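Local coordinates for protein BCL2-like 10 (Danio rerio, PDB 6FBX) that restrains apoptosis as a pro-survival member of the Bcl-2 family, binding the BH3 segment of the pro-apoptotic protein Bad, at residues A[39-47]-A[89-100]. Sequence-based numbering, arbitrary orientation.
Sequences MRYLAKEME and GRVVSIFTFTGV
The ring of Phe95 carries the methyl of Met39 on one face: CE stands 3.6 Å from the ring centroid, 10° off the normal, a CH-pi contact, while SD approaches obliquely as a Met-aromatic pair. Bends at chi2 and chi3 bring the terminal methyl over the ring, and Met39 CG touches Phe95 CD1 near the rim. Ile122, from helix 112-129, also packs on Phe95. Segments 39-47 and 89-100, on helices 34-49 and 88-107, cross at 77° with their axes 8.6 Å apart, and exemplify how the all-helical Bcl-2 fold wraps its central hydrophobic helix. At the crossing, small Ala43 brings the backbones close, and Thr96 OG1 lies 3.0 Å from both Ala43 O and Val92 O. One turn on, Met46 is a knob among Gly89, Val92, Ser93 and Thr96; its SD rests 3.5 Å from Ser93 CA and its CE 3.6 Å from Val92 CG1. Met46 also packs on an aromatic side chain of the bound BH3 peptide, which links this interface to the ligand groove. Toward the other end, the Glu47 carboxylate lies against Val100 CG2, and a water donates to both Glu47 OE1 and Thr96 O, while Lys44 NZ forms a salt bridge to OE1.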
ATOM      1  N   MET A  39       9.835  -3.750  -3.574  1.00 23.54           N
ATOM      2  CA  MET A  39       8.398  -3.718  -3.310  1.00 22.54           C
ATOM      3  C   MET A  39       7.642  -4.618  -4.278  1.00 22.84           C
ATOM      4  O   MET A  39       6.702  -5.315  -3.878  1.00 23.83           O
ATOM      5  CB  MET A  39       7.869  -2.287  -3.393  1.00 21.97           C
ATOM      6  CG  MET A  39       6.378  -2.168  -3.097  1.00 22.94           C
ATOM      7  SD  MET A  39       5.939  -2.711  -1.436  1.00 22.05           S
ATOM      8  CE  MET A  39       6.446  -1.291  -0.470  1.00 22.61           C
ATOM      9  N   ARG A  40       8.027  -4.605  -5.555  1.00 23.37           N
ATOM     10  CA  ARG A  40       7.427  -5.519  -6.522  1.00 25.17           C
ATOM     11  C   ARG A  40       7.501  -6.960  -6.033  1.00 27.19           C
ATOM     12  O   ARG A  40       6.522  -7.711  -6.116  1.00 28.04           O
ATOM     13  CB  ARG A  40       8.134  -5.392  -7.869  1.00 26.69           C
ATOM     14  CG  ARG A  40       7.807  -4.150  -8.658  1.00 26.28           C
ATOM     15  CD  ARG A  40       8.443  -4.264 -10.025  1.00 28.13           C
ATOM     16  NE  ARG A  40       8.325  -3.048 -10.816  1.00 27.09           N
ATOM     17  CZ  ARG A  40       8.685  -2.963 -12.093  1.00 29.66           C
ATOM     18  NH1 ARG A  40       9.182  -4.024 -12.720  1.00 33.42           N
ATOM     19  NH2 ARG A  40       8.551  -1.818 -12.744  1.00 30.26           N
ATOM     20  N   TYR A  41       8.670  -7.367  -5.536  1.00 25.81           N
ATOM     21  CA  TYR A  41       8.846  -8.741  -5.082  1.00 26.93           C
ATOM     22  C   TYR A  41       8.030  -9.008  -3.824  1.00 26.15           C
ATOM     23  O   TYR A  41       7.290  -9.995  -3.749  1.00 25.95           O
ATOM     24  CB  TYR A  41      10.328  -9.016  -4.828  1.00 29.59           C
ATOM     25  CG  TYR A  41      10.606 -10.401  -4.289  1.00 34.63           C
ATOM     26  CD1 TYR A  41      10.601 -10.651  -2.922  1.00 38.13           C
ATOM     27  CD2 TYR A  41      10.870 -11.458  -5.145  1.00 38.82           C
ATOM     28  CE1 TYR A  41      10.850 -11.915  -2.426  1.00 43.56           C
ATOM     29  CE2 TYR A  41      11.121 -12.726  -4.658  1.00 44.26           C
ATOM     30  CZ  TYR A  41      11.110 -12.950  -3.298  1.00 47.49           C
ATOM     31  OH  TYR A  41      11.361 -14.211  -2.809  1.00 53.03           O
ATOM     32  N   LEU A  42       8.149  -8.128  -2.826  1.00 23.46           N
ATOM     33  CA  LEU A  42       7.553  -8.390  -1.520  1.00 22.24           C
ATOM     34  C   LEU A  42       6.035  -8.289  -1.561  1.00 23.14           C
ATOM     35  O   LEU A  42       5.340  -9.138  -0.990  1.00 24.34           O
ATOM     36  CB  LEU A  42       8.125  -7.416  -0.490  1.00 21.84           C
ATOM     37  CG  LEU A  42       9.591  -7.677  -0.148  1.00 24.35           C
ATOM     38  CD1 LEU A  42      10.205  -6.480   0.571  1.00 25.17           C
ATOM     39  CD2 LEU A  42       9.714  -8.926   0.704  1.00 28.27           C
ATOM     40  N   ALA A  43       5.502  -7.259  -2.220  1.00 21.84           N
ATOM     41  CA  ALA A  43       4.053  -7.097  -2.277  1.00 20.48           C
ATOM     42  C   ALA A  43       3.396  -8.206  -3.086  1.00 22.15           C
ATOM     43  O   ALA A  43       2.278  -8.622  -2.764  1.00 22.68           O
ATOM     44  CB  ALA A  43       3.699  -5.727  -2.854  1.00 20.37           C
ATOM     45  N   LYS A  44       4.067  -8.702  -4.133  1.00 22.80           N
ATOM     46  CA  LYS A  44       3.521  -9.833  -4.876  1.00 24.96           C
ATOM     47  C   LYS A  44       3.662 -11.130  -4.097  1.00 25.02           C
ATOM     48  O   LYS A  44       2.815 -12.022  -4.221  1.00 27.94           O
ATOM     49  CB  LYS A  44       4.203  -9.956  -6.237  1.00 27.35           C
ATOM     50  CG  LYS A  44       3.687  -8.982  -7.274  1.00 30.12           C
ATOM     51  CD  LYS A  44       2.245  -9.293  -7.646  1.00 35.31           C
ATOM     52  CE  LYS A  44       1.707  -8.315  -8.665  1.00 41.00           C
ATOM     53  NZ  LYS A  44       0.272  -8.574  -8.946  1.00 45.54           N
ATOM     54  N   GLU A  45       4.725 -11.258  -3.300  1.00 25.57           N
ATOM     55  CA  GLU A  45       4.835 -12.398  -2.399  1.00 28.61           C
ATOM     56  C   GLU A  45       3.659 -12.430  -1.432  1.00 26.66           C
ATOM     57  O   GLU A  45       3.022 -13.472  -1.245  1.00 27.06           O
ATOM     58  CB  GLU A  45       6.164 -12.343  -1.645  1.00 37.03           C
ATOM     59  CG  GLU A  45       6.404 -13.532  -0.732  1.00 52.82           C
ATOM     60  CD  GLU A  45       7.713 -13.428   0.027  1.00 70.01           C
ATOM     61  OE1 GLU A  45       8.405 -12.399  -0.119  1.00 76.05           O
ATOM     62  OE2 GLU A  45       8.048 -14.375   0.769  1.00 78.38           O
ATOM     63  N   MET A  46       3.340 -11.287  -0.818  1.00 24.81           N
ATOM     64  CA  MET A  46       2.218 -11.264   0.112  1.00 24.84           C
ATOM     65  C   MET A  46       0.908 -11.561  -0.605  1.00 24.50           C
ATOM     66  O   MET A  46       0.048 -12.266  -0.067  1.00 25.10           O
ATOM     67  CB  MET A  46       2.136  -9.924   0.838  1.00 25.99           C
ATOM     68  CG  MET A  46       1.204  -9.987   2.050  1.00 32.82           C
ATOM     69  SD  MET A  46       0.946  -8.410   2.866  1.00 41.31           S
ATOM     70  CE  MET A  46       2.470  -8.225   3.782  1.00 41.23           C
ATOM     71  N   GLU A  47       0.739 -11.052  -1.830  1.00 22.55           N
ATOM     72  CA  GLU A  47      -0.478 -11.368  -2.573  1.00 23.26           C
ATOM     73  C   GLU A  47      -0.570 -12.861  -2.850  1.00 25.05           C
ATOM     74  O   GLU A  47      -1.618 -13.481  -2.637  1.00 25.83           O
ATOM     75  CB  GLU A  47      -0.550 -10.599  -3.892  1.00 25.19           C
ATOM     76  CG  GLU A  47      -1.931 -10.733  -4.530  1.00 30.33           C
ATOM     77  CD  GLU A  47      -2.050 -10.077  -5.887  1.00 38.09           C
ATOM     78  OE1 GLU A  47      -1.186  -9.249  -6.241  1.00 41.04           O
ATOM     79  OE2 GLU A  47      -3.028 -10.390  -6.600  1.00 42.20           O
ATOM     80  N   GLY A  89       6.011  -4.697   7.365  1.00 24.58           N
ATOM     81  CA  GLY A  89       5.043  -5.677   6.896  1.00 23.77           C
ATOM     82  C   GLY A  89       3.674  -5.070   6.654  1.00 24.00           C
ATOM     83  O   GLY A  89       2.996  -5.406   5.681  1.00 23.48           O
ATOM     84  N   ARG A  90       3.250  -4.162   7.533  1.00 22.59           N
ATOM     85  CA  ARG A  90       1.966  -3.496   7.333  1.00 24.05           C
ATOM     86  C   ARG A  90       2.015  -2.564   6.130  1.00 22.69           C
ATOM     87  O   ARG A  90       1.025  -2.428   5.399  1.00 20.96           O
ATOM     88  CB  ARG A  90       1.577  -2.739   8.602  1.00 26.05           C
ATOM     89  CG  ARG A  90       1.279  -3.666   9.763  1.00 29.87           C
ATOM     90  CD  ARG A  90       0.981  -2.915  11.037  1.00 33.80           C
ATOM     91  NE  ARG A  90       0.626  -3.828  12.120  1.00 39.38           N
ATOM     92  CZ  ARG A  90       0.223  -3.439  13.326  1.00 43.66           C
ATOM     93  NH1 ARG A  90      -0.079  -4.347  14.244  1.00 46.06           N
ATOM     94  NH2 ARG A  90       0.118  -2.147  13.615  1.00 46.37           N
ATOM     95  N   VAL A  91       3.163  -1.923   5.904  1.00 19.71           N
ATOM     96  CA  VAL A  91       3.346  -1.105   4.708  1.00 19.79           C
ATOM     97  C   VAL A  91       3.196  -1.958   3.454  1.00 20.87           C
ATOM     98  O   VAL A  91       2.532  -1.566   2.490  1.00 19.76           O
ATOM     99  CB  VAL A  91       4.713  -0.397   4.750  1.00 20.99           C
ATOM    100  CG1 VAL A  91       5.014   0.289   3.419  1.00 20.83           C
ATOM    101  CG2 VAL A  91       4.747   0.611   5.891  1.00 24.17           C
ATOM    102  N   VAL A  92       3.830  -3.130   3.439  1.00 18.51           N
ATOM    103  CA  VAL A  92       3.719  -4.008   2.277  1.00 18.51           C
ATOM    104  C   VAL A  92       2.260  -4.357   2.014  1.00 17.90           C
ATOM    105  O   VAL A  92       1.801  -4.338   0.867  1.00 21.39           O
ATOM    106  CB  VAL A  92       4.581  -5.269   2.473  1.00 20.50           C
ATOM    107  CG1 VAL A  92       4.292  -6.298   1.379  1.00 22.52           C
ATOM    108  CG2 VAL A  92       6.059  -4.908   2.463  1.00 21.79           C
ATOM    109  N   SER A  93       1.503  -4.670   3.068  1.00 23.17           N
ATOM    110  CA  SER A  93       0.102  -5.034   2.878  0.63 22.03           C
ATOM    111  C   SER A  93      -0.694  -3.889   2.274  1.00 21.31           C
ATOM    112  O   SER A  93      -1.618  -4.128   1.488  1.00 20.92           O
ATOM    113  CB  SER A  93      -0.520  -5.480   4.201  0.63 23.46           C
ATOM    114  OG  SER A  93      -0.894  -4.381   5.011  0.63 23.55           O
ATOM    115  N   ILE A  94      -0.357  -2.644   2.620  1.00 20.56           N
ATOM    116  CA  ILE A  94      -1.035  -1.497   2.019  1.00 20.70           C
ATOM    117  C   ILE A  94      -0.790  -1.479   0.515  1.00 21.60           C
ATOM    118  O   ILE A  94      -1.718  -1.290  -0.283  1.00 19.98           O
ATOM    119  CB  ILE A  94      -0.577  -0.187   2.689  1.00 21.95           C
ATOM    120  CG1 ILE A  94      -1.112  -0.125   4.123  1.00 20.99           C
ATOM    121  CG2 ILE A  94      -1.034   1.026   1.871  1.00 21.76           C
ATOM    122  CD1 ILE A  94      -0.622   1.064   4.941  1.00 22.00           C
ATOM    123  N   PHE A  95       0.467  -1.692   0.105  1.00 19.37           N
ATOM    124  CA  PHE A  95       0.789  -1.747  -1.317  1.00 19.71           C
ATOM    125  C   PHE A  95       0.106  -2.931  -1.991  1.00 19.75           C
ATOM    126  O   PHE A  95      -0.467  -2.788  -3.077  1.00 20.80           O
ATOM    127  CB  PHE A  95       2.309  -1.815  -1.513  1.00 19.68           C
ATOM    128  CG  PHE A  95       2.986  -0.474  -1.475  1.00 20.92           C
ATOM    129  CD1 PHE A  95       3.532   0.074  -2.625  1.00 21.63           C
ATOM    130  CD2 PHE A  95       3.069   0.243  -0.297  1.00 19.37           C
ATOM    131  CE1 PHE A  95       4.152   1.305  -2.598  1.00 23.37           C
ATOM    132  CE2 PHE A  95       3.690   1.481  -0.264  1.00 20.74           C
ATOM    133  CZ  PHE A  95       4.230   2.011  -1.416  1.00 21.21           C
ATOM    134  N   THR A  96       0.151  -4.111  -1.362  1.00 18.47           N
ATOM    135  CA  THR A  96      -0.501  -5.282  -1.942  1.00 21.13           C
ATOM    136  C   THR A  96      -1.985  -5.027  -2.154  1.00 20.81           C
ATOM    137  O   THR A  96      -2.525  -5.273  -3.238  1.00 21.93           O
ATOM    138  CB  THR A  96      -0.308  -6.501  -1.040  1.00 21.89           C
ATOM    139  OG1 THR A  96       1.090  -6.724  -0.815  1.00 23.39           O
ATOM    140  CG2 THR A  96      -0.926  -7.739  -1.680  1.00 25.22           C
ATOM    141  N   PHE A  97      -2.663  -4.541  -1.114  1.00 20.40           N
ATOM    142  CA  PHE A  97      -4.097  -4.296  -1.210  1.00 19.79           C
ATOM    143  C   PHE A  97      -4.410  -3.273  -2.293  1.00 22.07           C
ATOM    144  O   PHE A  97      -5.349  -3.454  -3.075  1.00 25.36           O
ATOM    145  CB  PHE A  97      -4.626  -3.829   0.145  1.00 20.56           C
ATOM    146  CG  PHE A  97      -6.101  -3.580   0.163  1.00 22.70           C
ATOM    147  CD1 PHE A  97      -6.985  -4.573  -0.206  1.00 24.29           C
ATOM    148  CD2 PHE A  97      -6.605  -2.357   0.570  1.00 24.61           C
ATOM    149  CE1 PHE A  97      -8.347  -4.349  -0.190  1.00 25.43           C
ATOM    150  CE2 PHE A  97      -7.969  -2.127   0.591  1.00 25.88           C
ATOM    151  CZ  PHE A  97      -8.838  -3.126   0.213  1.00 26.29           C
ATOM    152  N   THR A  98      -3.631  -2.193  -2.361  1.00 19.92           N
ATOM    153  CA  THR A  98      -3.906  -1.151  -3.346  1.00 23.10           C
ATOM    154  C   THR A  98      -3.645  -1.651  -4.761  1.00 24.17           C
ATOM    155  O   THR A  98      -4.350  -1.269  -5.701  1.00 24.02           O
ATOM    156  CB  THR A  98      -3.066   0.088  -3.041  1.00 23.53           C
ATOM    157  OG1 THR A  98      -3.352   0.537  -1.711  1.00 23.10           O
ATOM    158  CG2 THR A  98      -3.381   1.208  -4.019  1.00 25.07           C
ATOM    159  N   GLY A  99      -2.640  -2.509  -4.931  1.00 22.05           N
ATOM    160  CA  GLY A  99      -2.401  -3.111  -6.231  1.00 22.71           C
ATOM    161  C   GLY A  99      -3.562  -3.965  -6.703  1.00 24.29           C
ATOM    162  O   GLY A  99      -3.931  -3.932  -7.879  1.00 23.28           O
ATOM    163  N   VAL A 100      -4.145  -4.755  -5.798  1.00 23.45           N
ATOM    164  CA  VAL A 100      -5.312  -5.555  -6.160  1.00 23.27           C
ATOM    165  C   VAL A 100      -6.504  -4.647  -6.426  1.00 23.56           C
ATOM    166  O   VAL A 100      -7.270  -4.862  -7.374  1.00 24.99           O
ATOM    167  CB  VAL A 100      -5.619  -6.583  -5.054  1.00 23.39           C
ATOM    168  CG1 VAL A 100      -6.886  -7.367  -5.383  1.00 25.30           C
ATOM    169  CG2 VAL A 100      -4.448  -7.532  -4.870  1.00 23.58           C
TER
HETATM  170  O   HOH W   1      -0.822  -6.602  -5.188  1.00 22.87           O